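Local coordinates for protein 16S rRNA aminocarboxypropyltransferase (Vulcanisaeta distributa, PDB 5APG) that probably transfers the 3-amino-3-carboxypropyl group of S-adenosylmethionine to an N1-methylpseudouridine of 16S rRNA, a late step in making a hypermodified nucleotide of the small ribosomal subunit, at residues I44-V49 and K82-K87; L66-C71 and E114-A119; C71-A76 and Q176-L181; A98-H103 and I109-E114. All blocks are in the same frame, centred on the assembly; numbering follows the deposited sequence.

Contact 1 of 4, residues I44-V49 and K82-K87; sequences ILDPTV and KFIRGK. With EEM ([(3S)-3-amino-4-hydroxy-4-oxo-butyl]-[[(2S,3S,4R,5R)-5-(6-aminopurin-9-yl)-3,4-dihydroxy-oxolan-2-yl]methyl]-methyl-selanium), chain D.
D46, whose other carboxylate oxygen meets I84, has OD1 gripped twice by T48: T48 OG1 donates to it over 2.5 Å from the syn side, and T48 N over 2.8 Å from the anti side. Both donors approach from the same face of the carboxylate plane. The backbone bond closes an Asx turn, set in the type I turn D46-V49 that follows strand 43-45 of the parallel SPOUT-type sheet. CG anti to the backbone N (chi1 -176°) carries the carboxylate toward I84, and with OD1 held by T48 the other oxygen, D46 OD2, comes to lie 3.2 Å from I84 CD1; the two side chains run antiparallel alongside each other. OD2 also forms a salt bridge with R90 on the neighbouring strand. Putting an alanine at D46 would probably leave T48 N without its acceptor and the charge of R90 without its mate. I44 reaches across to I84 tip to tip, CD1 to CD1 at 3.9 Å, packing the end of strand 43-45 against I84, just past helix 73-83. The turn also borders the S-adenosylmethionine pocket: L45 CB is 3.7 Å from EEM N3, and P47 N lies 3.6 Å from EEM C2.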
# COMPACT_ATOMS: atom_id res chain seq x y z
N ILE A 44 1.83 8.48 -4.37
CA ILE A 44 2.77 7.43 -4.01
C ILE A 44 2.40 6.88 -2.64
O ILE A 44 2.19 7.63 -1.67
CB ILE A 44 4.26 7.89 -4.03
CG1 ILE A 44 5.19 6.67 -4.00
CG2 ILE A 44 4.60 8.84 -2.86
CD1 ILE A 44 6.66 7.00 -4.21
N LEU A 45 2.25 5.56 -2.57
CA LEU A 45 2.04 4.93 -1.28
C LEU A 45 3.32 5.07 -0.49
O LEU A 45 4.42 4.90 -1.02
CB LEU A 45 1.63 3.46 -1.44
CG LEU A 45 0.29 3.22 -2.15
CD1 LEU A 45 -0.09 1.75 -2.07
CD2 LEU A 45 -0.81 4.09 -1.57
N ASP A 46 3.18 5.41 0.78
CA ASP A 46 4.33 5.66 1.63
C ASP A 46 3.91 5.40 3.07
O ASP A 46 3.19 6.20 3.65
CB ASP A 46 4.83 7.10 1.45
CG ASP A 46 6.10 7.40 2.24
OD1 ASP A 46 6.41 6.68 3.21
OD2 ASP A 46 6.78 8.38 1.88
N PRO A 47 4.36 4.27 3.63
CA PRO A 47 3.98 3.90 5.00
C PRO A 47 4.61 4.79 6.07
O PRO A 47 4.20 4.68 7.23
CB PRO A 47 4.48 2.46 5.11
CG PRO A 47 5.68 2.42 4.22
CD PRO A 47 5.31 3.31 3.04
N THR A 48 5.56 5.65 5.70
CA THR A 48 6.25 6.48 6.69
C THR A 48 5.61 7.84 6.94
O THR A 48 5.98 8.54 7.88
CB THR A 48 7.73 6.74 6.28
OG1 THR A 48 7.77 7.62 5.15
CG2 THR A 48 8.44 5.43 5.96
N VAL A 49 4.66 8.24 6.09
CA VAL A 49 3.96 9.51 6.30
C VAL A 49 2.69 9.26 7.11
O VAL A 49 2.28 8.12 7.30
CB VAL A 49 3.61 10.21 4.97
CG1 VAL A 49 4.87 10.47 4.15
CG2 VAL A 49 2.59 9.40 4.17
N LYS A 82 14.40 9.00 2.75
CA LYS A 82 15.57 9.65 2.15
C LYS A 82 15.44 9.93 0.65
O LYS A 82 16.15 10.80 0.14
CB LYS A 82 16.82 8.80 2.40
CG LYS A 82 17.23 8.70 3.86
CD LYS A 82 18.72 8.44 4.03
CE LYS A 82 19.15 7.17 3.31
NZ LYS A 82 20.52 6.75 3.73
N PHE A 83 14.55 9.24 -0.06
CA PHE A 83 14.58 9.33 -1.52
C PHE A 83 13.32 9.86 -2.21
O PHE A 83 13.30 9.96 -3.44
CB PHE A 83 14.94 7.97 -2.10
CG PHE A 83 16.29 7.47 -1.68
CD1 PHE A 83 17.44 7.91 -2.31
CD2 PHE A 83 16.41 6.54 -0.65
CE1 PHE A 83 18.69 7.46 -1.92
CE2 PHE A 83 17.66 6.08 -0.26
CZ PHE A 83 18.79 6.54 -0.89
N ILE A 84 12.27 10.19 -1.47
CA ILE A 84 11.12 10.82 -2.12
C ILE A 84 10.72 12.13 -1.42
O ILE A 84 10.23 12.13 -0.29
CB ILE A 84 9.90 9.87 -2.20
CG1 ILE A 84 9.61 9.20 -0.86
CG2 ILE A 84 10.13 8.80 -3.26
CD1 ILE A 84 8.44 8.24 -0.91
N ARG A 85 10.95 13.23 -2.12
CA ARG A 85 10.68 14.57 -1.60
C ARG A 85 10.02 15.46 -2.65
O ARG A 85 10.58 15.68 -3.72
CB ARG A 85 11.98 15.23 -1.12
CG ARG A 85 12.45 14.79 0.26
CD ARG A 85 13.98 14.70 0.28
NE ARG A 85 14.49 14.27 1.57
CZ ARG A 85 15.55 14.81 2.17
NH1 ARG A 85 16.20 15.81 1.60
NH2 ARG A 85 15.95 14.35 3.35
N GLY A 86 8.82 15.95 -2.34
CA GLY A 86 8.16 16.95 -3.17
C GLY A 86 7.55 16.45 -4.48
O GLY A 86 6.55 17.00 -4.94
N LYS A 87 8.14 15.42 -5.06
CA LYS A 87 7.76 14.93 -6.38
C LYS A 87 6.36 14.31 -6.42
O LYS A 87 5.69 14.32 -7.46
CB LYS A 87 8.81 13.92 -6.85
CG LYS A 87 8.51 13.15 -8.13
CD LYS A 87 9.74 12.33 -8.54
CE LYS A 87 9.45 11.38 -9.70
NZ LYS A 87 9.14 12.07 -10.99
C2 EEM D . 1.35 2.56 2.63
N3 EEM D . 1.95 1.75 1.81
C4 EEM D . 2.09 0.48 2.13
C1' EEM D . 3.21 -0.61 0.14
C2' EEM D . 4.50 0.26 0.21
C3' EEM D . 5.47 -0.69 0.50
C4' EEM D . 5.17 -1.86 -0.10
C5' EEM D . 5.47 -3.07 0.71
O EEM D . 5.00 -7.86 -1.20
C EEM D . 6.09 -8.26 -0.93
OXT EEM D . 6.64 -9.11 -1.62
CA EEM D . 6.84 -7.69 0.26
N EEM D . 8.02 -8.48 0.46
CB EEM D . 7.17 -6.25 -0.11
CG EEM D . 7.61 -5.39 1.06
SE EEM D . 7.38 -3.46 0.64
CE EEM D . 8.17 -2.37 2.03
O4' EEM D . 3.57 -1.79 -0.12
O3' EEM D . 6.84 -0.18 0.28
O2' EEM D . 4.65 0.68 -1.15
N9 EEM D . 2.65 -0.58 1.52
C8 EEM D . 2.49 -1.60 2.34
N7 EEM D . 1.89 -1.24 3.45
C5 EEM D . 1.61 0.07 3.35
N1 EEM D . 0.87 2.23 3.80
C6 EEM D . 0.97 1.00 4.22
N6 EEM D . 0.48 0.61 5.48

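Contact 2 of 4, residues L66-C71 and E114-A119; sequences LSLIDC and EAVAAA. With EEM ([(3S)-3-amino-4-hydroxy-4-oxo-butyl]-[[(2S,3S,4R,5R)-5-(6-aminopurin-9-yl)-3,4-dihydroxy-oxolan-2-yl]methyl]-methyl-selanium), chain D.
L68 and V116 meet close to EEM, whose adenine is the flat group here: A115 CB sits over one of its faces, almost directly above EEM N9 at 3.4 Å, P47 and W73 lie on the other side of the base, and L45 CB stands at its rim beside N3. With only a methyl at A115, the base can lie close to the helix. L68 approaches from the strand and crosses V116 obliquely. Its two branches both rest on one methyl, L68 CD2 lying 3.6 Å and L68 CD1 3.9 Å from V116 CG2. L68 CD2 also touches EEM O2' at 3.6 Å, so L68 contacts both ligand and helix. Here helix 112-122 covers one face of the parallel sheet at its middle strand, 66-70, in the α/β arrangement of the SPOUT fold. Alternate strand residues serve opposite faces: L66 and L68 point to this helix, whereas I69 packs on V79 and H80 of helix 73-83. L66 has CG anti to its own amide nitrogen (chi1 179°), which sends L66 CD2 to A119 CB at 4.1 Å, a purely apolar contact. At the strand's C-terminal end, I69 O accepts a hydrogen bond from EEM O3' at 2.7 Å and a weak one from EEM O2'. Beyond it D70, whose OD2 is salt-bridged to R9 and whose OD1 is hydrogen-bonded to T112 OG1, brings OD1 to 3.5 Å from EEM CB.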
# COMPACT_ATOMS: atom_id res chain seq x y z
N LEU A 66 -0.61 5.83 -10.02
CA LEU A 66 -0.32 5.38 -8.65
C LEU A 66 1.08 4.77 -8.60
O LEU A 66 1.38 3.83 -9.34
CB LEU A 66 -1.36 4.35 -8.18
CG LEU A 66 -1.17 3.76 -6.78
CD1 LEU A 66 -1.38 4.81 -5.70
CD2 LEU A 66 -2.10 2.57 -6.55
N SER A 67 1.93 5.30 -7.73
CA SER A 67 3.31 4.86 -7.63
C SER A 67 3.58 4.12 -6.33
O SER A 67 2.94 4.38 -5.31
CB SER A 67 4.27 6.05 -7.75
OG SER A 67 4.13 6.70 -9.00
N LEU A 68 4.52 3.18 -6.37
CA LEU A 68 4.98 2.49 -5.16
C LEU A 68 6.46 2.16 -5.26
O LEU A 68 6.99 1.96 -6.35
CB LEU A 68 4.20 1.19 -4.92
CG LEU A 68 2.71 1.15 -4.61
CD1 LEU A 68 1.86 1.22 -5.88
CD2 LEU A 68 2.40 -0.12 -3.83
N ILE A 69 7.11 2.09 -4.11
CA ILE A 69 8.45 1.54 -4.03
C ILE A 69 8.35 0.17 -3.38
O ILE A 69 7.82 0.03 -2.28
CB ILE A 69 9.40 2.45 -3.22
CG1 ILE A 69 9.60 3.78 -3.94
CG2 ILE A 69 10.74 1.75 -3.01
CD1 ILE A 69 10.25 4.86 -3.06
N ASP A 70 8.85 -0.85 -4.07
CA ASP A 70 8.89 -2.19 -3.50
C ASP A 70 10.29 -2.48 -2.97
O ASP A 70 11.27 -2.46 -3.71
CB ASP A 70 8.50 -3.24 -4.55
CG ASP A 70 8.59 -4.66 -4.01
OD1 ASP A 70 7.63 -5.13 -3.37
OD2 ASP A 70 9.63 -5.32 -4.24
N CYS A 71 10.38 -2.74 -1.67
CA CYS A 71 11.65 -3.03 -1.01
C CYS A 71 11.37 -3.91 0.19
O CYS A 71 10.23 -4.24 0.45
CB CYS A 71 12.34 -1.73 -0.60
SG CYS A 71 11.40 -0.74 0.59
N GLU A 114 -1.18 -6.39 -1.48
CA GLU A 114 -2.29 -6.02 -0.60
C GLU A 114 -2.44 -4.51 -0.54
O GLU A 114 -3.55 -3.98 -0.49
CB GLU A 114 -2.07 -6.58 0.82
CG GLU A 114 -2.35 -8.08 0.96
CD GLU A 114 -1.77 -8.64 2.25
OE1 GLU A 114 -0.54 -8.51 2.45
OE2 GLU A 114 -2.53 -9.20 3.06
N ALA A 115 -1.31 -3.82 -0.55
CA ALA A 115 -1.33 -2.36 -0.52
C ALA A 115 -1.94 -1.78 -1.79
O ALA A 115 -2.73 -0.84 -1.72
CB ALA A 115 0.05 -1.83 -0.32
N VAL A 116 -1.56 -2.34 -2.93
CA VAL A 116 -2.13 -1.91 -4.20
C VAL A 116 -3.64 -2.14 -4.20
O VAL A 116 -4.41 -1.25 -4.55
CB VAL A 116 -1.48 -2.66 -5.39
CG1 VAL A 116 -2.29 -2.45 -6.68
CG2 VAL A 116 -0.03 -2.20 -5.58
N ALA A 117 -4.06 -3.32 -3.76
CA ALA A 117 -5.48 -3.65 -3.74
C ALA A 117 -6.26 -2.75 -2.77
O ALA A 117 -7.36 -2.29 -3.09
CB ALA A 117 -5.68 -5.10 -3.36
N ALA A 118 -5.69 -2.51 -1.59
CA ALA A 118 -6.32 -1.61 -0.63
C ALA A 118 -6.49 -0.20 -1.21
O ALA A 118 -7.56 0.41 -1.08
CB ALA A 118 -5.49 -1.54 0.66
N ALA A 119 -5.45 0.30 -1.86
CA ALA A 119 -5.50 1.63 -2.47
C ALA A 119 -6.60 1.68 -3.53
O ALA A 119 -7.39 2.62 -3.57
CB ALA A 119 -4.15 2.00 -3.08
C2 EEM D . 1.35 2.56 2.63
N3 EEM D . 1.95 1.75 1.81
C4 EEM D . 2.09 0.48 2.13
C1' EEM D . 3.21 -0.61 0.14
C2' EEM D . 4.50 0.26 0.21
C3' EEM D . 5.47 -0.69 0.50
C4' EEM D . 5.17 -1.86 -0.10
C5' EEM D . 5.47 -3.07 0.71
O EEM D . 5.00 -7.86 -1.20
C EEM D . 6.09 -8.26 -0.93
OXT EEM D . 6.64 -9.11 -1.62
CA EEM D . 6.84 -7.69 0.26
N EEM D . 8.02 -8.48 0.46
CB EEM D . 7.17 -6.25 -0.11
CG EEM D . 7.61 -5.39 1.06
SE EEM D . 7.38 -3.46 0.64
CE EEM D . 8.17 -2.37 2.03
O4' EEM D . 3.57 -1.79 -0.12
O3' EEM D . 6.84 -0.18 0.28
O2' EEM D . 4.65 0.68 -1.15
N9 EEM D . 2.65 -0.58 1.52
C8 EEM D . 2.49 -1.60 2.34
N7 EEM D . 1.89 -1.24 3.45
C5 EEM D . 1.61 0.07 3.35
N1 EEM D . 0.87 2.23 3.80
C6 EEM D . 0.97 1.00 4.22
N6 EEM D . 0.48 0.61 5.48

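Contact 3 of 4, residues C71-A76 and Q176-L181; sequences CSWKRA and QLMRVL. With EEM ([(3S)-3-amino-4-hydroxy-4-oxo-butyl]-[[(2S,3S,4R,5R)-5-(6-aminopurin-9-yl)-3,4-dihydroxy-oxolan-2-yl]methyl]-methyl-selanium), chain D.
L181 comes at W73 aslant, and the indole of W73 stands between helix 170-182 and the S-adenosylmethionine analogue. L181 CD1 reaches W73 CB at 3.7 Å and continues against the five-membered part of the ring, while the selenomethionine M178 brings its CG to 4.2 Å from W73 CZ3; both come in obliquely. One face of the indole is occupied by the ligand: EEM CE lies 3.7 Å above the ring plane, over its centre. A methyl carried by a positively charged selenium is likely to be polarised, which would suit this CH-pi approach to an electron-rich ring. In the ring plane, at the edge, lies EEM N7, 3.5 Å from W73 CZ2. W73 opens helix 73-83, which follows the middle strand of the SPOUT sheet; S72 is its N-cap, with a weak bond from R75 N to S72 OG. NE1 of W73 is hydrogen-bonded to L110 O, which fixes the turn of the indole. With an alanine at W73, the ligand methyl would probably lose the surface it rests on, and L181 CD1 would face a gap. The backbones come close as well: a water bridges W73 O (3.0 Å) and M178 O (2.9 Å), K74 CA offers a CA-H...O contact to L181 O at 3.6 Å, and the extended K74 chain, bent only at its last torsion, takes NZ to T182 O.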
# COMPACT_ATOMS: atom_id res chain seq x y z
N CYS A 71 10.38 -2.74 -1.67
CA CYS A 71 11.65 -3.03 -1.01
C CYS A 71 11.37 -3.91 0.19
O CYS A 71 10.23 -4.24 0.45
CB CYS A 71 12.34 -1.73 -0.60
SG CYS A 71 11.40 -0.74 0.59
N SER A 72 12.40 -4.30 0.93
CA SER A 72 12.16 -5.05 2.15
C SER A 72 11.61 -4.11 3.22
O SER A 72 11.89 -2.91 3.19
CB SER A 72 13.45 -5.72 2.64
OG SER A 72 14.35 -4.76 3.15
N TRP A 73 10.83 -4.64 4.15
CA TRP A 73 10.32 -3.81 5.24
C TRP A 73 11.44 -3.34 6.15
O TRP A 73 11.33 -2.30 6.80
CB TRP A 73 9.25 -4.56 6.04
CG TRP A 73 7.88 -4.38 5.47
CD1 TRP A 73 7.15 -5.31 4.77
CD2 TRP A 73 7.08 -3.19 5.51
NE1 TRP A 73 5.94 -4.77 4.40
CE2 TRP A 73 5.88 -3.47 4.83
CE3 TRP A 73 7.27 -1.92 6.06
CZ2 TRP A 73 4.86 -2.52 4.70
CZ3 TRP A 73 6.26 -0.98 5.92
CH2 TRP A 73 5.07 -1.29 5.25
N LYS A 74 12.54 -4.10 6.19
CA LYS A 74 13.69 -3.72 6.99
C LYS A 74 14.34 -2.44 6.46
O LYS A 74 14.94 -1.67 7.22
CB LYS A 74 14.72 -4.85 7.04
CG LYS A 74 15.90 -4.57 7.98
CD LYS A 74 16.63 -5.85 8.37
CE LYS A 74 17.87 -5.53 9.19
NZ LYS A 74 17.55 -4.78 10.43
N ARG A 75 14.21 -2.20 5.16
CA ARG A 75 14.78 -1.01 4.53
C ARG A 75 13.74 0.08 4.25
O ARG A 75 14.11 1.19 3.86
CB ARG A 75 15.47 -1.37 3.21
CG ARG A 75 16.76 -2.17 3.36
CD ARG A 75 17.77 -1.72 2.32
NE ARG A 75 17.99 -0.28 2.38
CZ ARG A 75 18.52 0.44 1.40
NH1 ARG A 75 18.89 -0.14 0.27
NH2 ARG A 75 18.68 1.75 1.55
N ALA A 76 12.46 -0.23 4.45
CA ALA A 76 11.37 0.63 3.98
C ALA A 76 11.43 2.05 4.54
O ALA A 76 11.22 3.02 3.80
CB ALA A 76 10.03 -0.00 4.31
N GLN A 176 6.07 2.77 15.69
CA GLN A 176 6.59 1.63 16.44
C GLN A 176 6.46 0.30 15.69
O GLN A 176 7.36 -0.53 15.73
CB GLN A 176 5.91 1.52 17.80
CG GLN A 176 6.25 0.25 18.55
CD GLN A 176 7.72 0.16 18.93
OE1 GLN A 176 8.44 1.16 18.93
NE2 GLN A 176 8.17 -1.05 19.26
N LEU A 177 5.33 0.10 15.01
CA LEU A 177 5.13 -1.13 14.23
C LEU A 177 6.22 -1.28 13.18
O LEU A 177 6.66 -2.39 12.88
CB LEU A 177 3.76 -1.14 13.55
CG LEU A 177 2.53 -1.15 14.45
CD1 LEU A 177 1.26 -1.17 13.60
CD2 LEU A 177 2.57 -2.34 15.41
N MSE A 178 6.66 -0.16 12.61
CA MSE A 178 7.70 -0.20 11.60
C MSE A 178 9.09 -0.27 12.21
O MSE A 178 10.00 -0.87 11.64
CB MSE A 178 7.59 1.01 10.68
CG MSE A 178 6.44 0.90 9.69
SE MSE A 178 6.33 2.46 8.56
CE MSE A 178 6.02 3.80 9.96
N ARG A 179 9.26 0.37 13.37
CA ARG A 179 10.53 0.33 14.09
C ARG A 179 10.92 -1.12 14.39
O ARG A 179 12.09 -1.48 14.34
CB ARG A 179 10.44 1.14 15.39
CG ARG A 179 11.77 1.66 15.90
CD ARG A 179 11.61 3.02 16.58
NE ARG A 179 10.47 3.04 17.48
CZ ARG A 179 9.65 4.07 17.64
NH1 ARG A 179 9.86 5.19 16.95
NH2 ARG A 179 8.63 4.00 18.48
N VAL A 180 9.92 -1.94 14.70
CA VAL A 180 10.11 -3.36 14.97
C VAL A 180 10.78 -4.06 13.79
O VAL A 180 11.69 -4.87 13.96
CB VAL A 180 8.77 -4.06 15.28
CG1 VAL A 180 8.93 -5.57 15.26
CG2 VAL A 180 8.22 -3.58 16.62
N LEU A 181 10.34 -3.73 12.58
CA LEU A 181 10.87 -4.35 11.37
C LEU A 181 12.20 -3.73 10.97
O LEU A 181 13.07 -4.42 10.43
CB LEU A 181 9.87 -4.21 10.23
CG LEU A 181 8.59 -5.02 10.41
CD1 LEU A 181 7.62 -4.67 9.32
CD2 LEU A 181 8.89 -6.51 10.39
C2 EEM D . 1.35 2.56 2.63
N3 EEM D . 1.95 1.75 1.81
C4 EEM D . 2.09 0.48 2.13
C1' EEM D . 3.21 -0.61 0.14
C2' EEM D . 4.50 0.26 0.21
C3' EEM D . 5.47 -0.69 0.50
C4' EEM D . 5.17 -1.86 -0.10
C5' EEM D . 5.47 -3.07 0.71
O EEM D . 5.00 -7.86 -1.20
C EEM D . 6.09 -8.26 -0.93
OXT EEM D . 6.64 -9.11 -1.62
CA EEM D . 6.84 -7.69 0.26
N EEM D . 8.02 -8.48 0.46
CB EEM D . 7.17 -6.25 -0.11
CG EEM D . 7.61 -5.39 1.06
SE EEM D . 7.38 -3.46 0.64
CE EEM D . 8.17 -2.37 2.03
O4' EEM D . 3.57 -1.79 -0.12
O3' EEM D . 6.84 -0.18 0.28
O2' EEM D . 4.65 0.68 -1.15
N9 EEM D . 2.65 -0.58 1.52
C8 EEM D . 2.49 -1.60 2.34
N7 EEM D . 1.89 -1.24 3.45
C5 EEM D . 1.61 0.07 3.35
N1 EEM D . 0.87 2.23 3.80
C6 EEM D . 0.97 1.00 4.22
N6 EEM D . 0.48 0.61 5.48
O HOH W 1 9.44 -1.08 8.76

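Contact 4 of 4, residues A98-H103 and I109-E114; sequences AANPTH and ILSTIE. With EEM ([(3S)-3-amino-4-hydroxy-4-oxo-butyl]-[[(2S,3S,4R,5R)-5-(6-aminopurin-9-yl)-3,4-dihydroxy-oxolan-2-yl]methyl]-methyl-selanium), chain D.
N100 runs from its CB, 3.7 Å from E114 OE1, to an amide that uses both ends. CG stands between the backbone N and the carbonyl carbon (chi1 69°), which directs the amide nitrogen to the second segment. OD1 turns back on its own loop and accepts from H103 N at 2.9 Å, an Asx motif. ND2 donates to E114 OE1 over 2.8 Å, almost straight at 171°, meeting the carboxylate on its syn side although the amide and carboxylate planes stand 72° apart. The other ND2 hydrogen reaches a water that is also bonded to H103 ND1 and donates to I109 O. E114 OE1 is gripped by three donors: besides ND2, S111 N at 3.0 Å and S111 OG at 2.7 Å come in on the anti side. E114 OE2 takes A99 N at 2.6 Å, nearly head-on to its C-O bond, and a weak bond from N100 N. The carboxylate thus ties the loop 98-103 to the start of helix 112-122. In return, E114 N donates to S111 OG at 3.2 Å. This reciprocal S111-E114 pair is a capping box, formed where the helix begins and T112 N binds the carboxylate oxygen EEM O in the S-adenosylmethionine site.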
# COMPACT_ATOMS: atom_id res chain seq x y z
N ALA A 98 -3.20 -7.45 7.71
CA ALA A 98 -2.58 -8.26 6.66
C ALA A 98 -3.23 -9.64 6.59
O ALA A 98 -3.61 -10.21 7.61
CB ALA A 98 -1.08 -8.40 6.90
N ALA A 99 -3.36 -10.17 5.37
CA ALA A 99 -3.94 -11.49 5.16
C ALA A 99 -2.93 -12.48 4.59
O ALA A 99 -3.23 -13.66 4.46
CB ALA A 99 -5.15 -11.39 4.24
N ASN A 100 -1.74 -12.00 4.23
CA ASN A 100 -0.71 -12.87 3.67
C ASN A 100 -0.19 -13.84 4.74
O ASN A 100 -0.27 -13.55 5.93
CB ASN A 100 0.43 -12.03 3.07
CG ASN A 100 1.24 -11.29 4.11
OD1 ASN A 100 2.03 -11.90 4.84
ND2 ASN A 100 1.08 -9.97 4.18
N PRO A 101 0.33 -15.00 4.31
CA PRO A 101 0.77 -16.05 5.25
C PRO A 101 1.90 -15.62 6.20
O PRO A 101 2.01 -16.20 7.28
CB PRO A 101 1.26 -17.17 4.33
CG PRO A 101 0.57 -16.93 3.04
CD PRO A 101 0.45 -15.45 2.91
N THR A 102 2.71 -14.65 5.81
CA THR A 102 3.82 -14.21 6.65
C THR A 102 3.36 -13.40 7.86
O THR A 102 3.80 -13.65 8.98
CB THR A 102 4.82 -13.36 5.85
OG1 THR A 102 5.27 -14.10 4.70
CG2 THR A 102 6.02 -12.98 6.71
N HIS A 103 2.47 -12.45 7.63
CA HIS A 103 2.06 -11.52 8.68
C HIS A 103 0.57 -11.56 8.96
O HIS A 103 0.00 -10.57 9.42
CB HIS A 103 2.47 -10.09 8.31
CG HIS A 103 3.95 -9.88 8.26
ND1 HIS A 103 4.58 -9.33 7.17
CD2 HIS A 103 4.92 -10.13 9.18
CE1 HIS A 103 5.88 -9.25 7.41
NE2 HIS A 103 6.11 -9.74 8.62
N ILE A 109 1.29 -3.53 8.35
CA ILE A 109 2.41 -4.00 7.54
C ILE A 109 1.93 -4.93 6.44
O ILE A 109 1.83 -6.14 6.63
CB ILE A 109 3.46 -4.71 8.42
CG1 ILE A 109 3.89 -3.81 9.58
CG2 ILE A 109 4.65 -5.15 7.59
CD1 ILE A 109 4.45 -2.46 9.15
N LEU A 110 1.63 -4.36 5.27
CA LEU A 110 1.04 -5.13 4.18
C LEU A 110 2.05 -5.52 3.11
O LEU A 110 3.08 -4.86 2.95
CB LEU A 110 -0.10 -4.33 3.53
CG LEU A 110 -1.15 -3.73 4.48
CD1 LEU A 110 -2.22 -2.99 3.69
CD2 LEU A 110 -1.77 -4.82 5.35
N SER A 111 1.74 -6.58 2.37
CA SER A 111 2.51 -6.90 1.17
C SER A 111 2.23 -5.84 0.11
O SER A 111 1.24 -5.10 0.20
CB SER A 111 2.15 -8.29 0.64
OG SER A 111 0.83 -8.32 0.11
N THR A 112 3.10 -5.75 -0.88
CA THR A 112 2.92 -4.77 -1.94
C THR A 112 1.58 -4.99 -2.65
O THR A 112 0.86 -4.03 -2.95
CB THR A 112 4.08 -4.82 -2.95
OG1 THR A 112 5.30 -4.47 -2.28
CG2 THR A 112 3.85 -3.85 -4.11
N ILE A 113 1.22 -6.25 -2.90
CA ILE A 113 -0.02 -6.52 -3.63
C ILE A 113 -1.25 -6.17 -2.79
O ILE A 113 -2.25 -5.68 -3.32
CB ILE A 113 -0.10 -8.00 -4.13
CG1 ILE A 113 -1.28 -8.17 -5.08
CG2 ILE A 113 -0.20 -8.99 -2.97
CD1 ILE A 113 -1.23 -9.46 -5.90
N GLU A 114 -1.18 -6.39 -1.48
CA GLU A 114 -2.29 -6.02 -0.60
C GLU A 114 -2.44 -4.51 -0.54
O GLU A 114 -3.55 -3.98 -0.49
CB GLU A 114 -2.07 -6.58 0.82
CG GLU A 114 -2.35 -8.08 0.96
CD GLU A 114 -1.77 -8.64 2.25
OE1 GLU A 114 -0.54 -8.51 2.45
OE2 GLU A 114 -2.53 -9.20 3.06
C2 EEM D . 1.35 2.56 2.63
N3 EEM D . 1.95 1.75 1.81
C4 EEM D . 2.09 0.48 2.13
C1' EEM D . 3.21 -0.61 0.14
C2' EEM D . 4.50 0.26 0.21
C3' EEM D . 5.47 -0.69 0.50
C4' EEM D . 5.17 -1.86 -0.10
C5' EEM D . 5.47 -3.07 0.71
O EEM D . 5.00 -7.86 -1.20
C EEM D . 6.09 -8.26 -0.93
OXT EEM D . 6.64 -9.11 -1.62
CA EEM D . 6.84 -7.69 0.26
N EEM D . 8.02 -8.48 0.46
CB EEM D . 7.17 -6.25 -0.11
CG EEM D . 7.61 -5.39 1.06
SE EEM D . 7.38 -3.46 0.64
CE EEM D . 8.17 -2.37 2.03
O4' EEM D . 3.57 -1.79 -0.12
O3' EEM D . 6.84 -0.18 0.28
O2' EEM D . 4.65 0.68 -1.15
N9 EEM D . 2.65 -0.58 1.52
C8 EEM D . 2.49 -1.60 2.34
N7 EEM D . 1.89 -1.24 3.45
C5 EEM D . 1.61 0.07 3.35
N1 EEM D . 0.87 2.23 3.80
C6 EEM D . 0.97 1.00 4.22
N6 EEM D . 0.48 0.61 5.48
O HOH W 2 3.03 -8.12 5.22

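All four contacts touch EEM and line one pocket. Strands 43-45 of contact 1 and 66-70 of contact 2 are neighbours in the sheet, the contact centres 12 Å apart, joined where L45 N comes within 3.1 Å of S67 O, a probable hydrogen bond. Contact 2 shares E114 with contact 4, 11 Å away between centres, and C71 with contact 3. D70 OD1 and T112 OG1, 2.7 Å apart, probably link the end of strand 66-70 to the start of helix 112-122. I109 of contact 4 packs against both W73 and L181 of contact 3. Contacts 1 and 4 lie about 20 Å apart between centres; EEM lies between them, contact 1 at its adenine and contact 4 at both adenine and carboxylate.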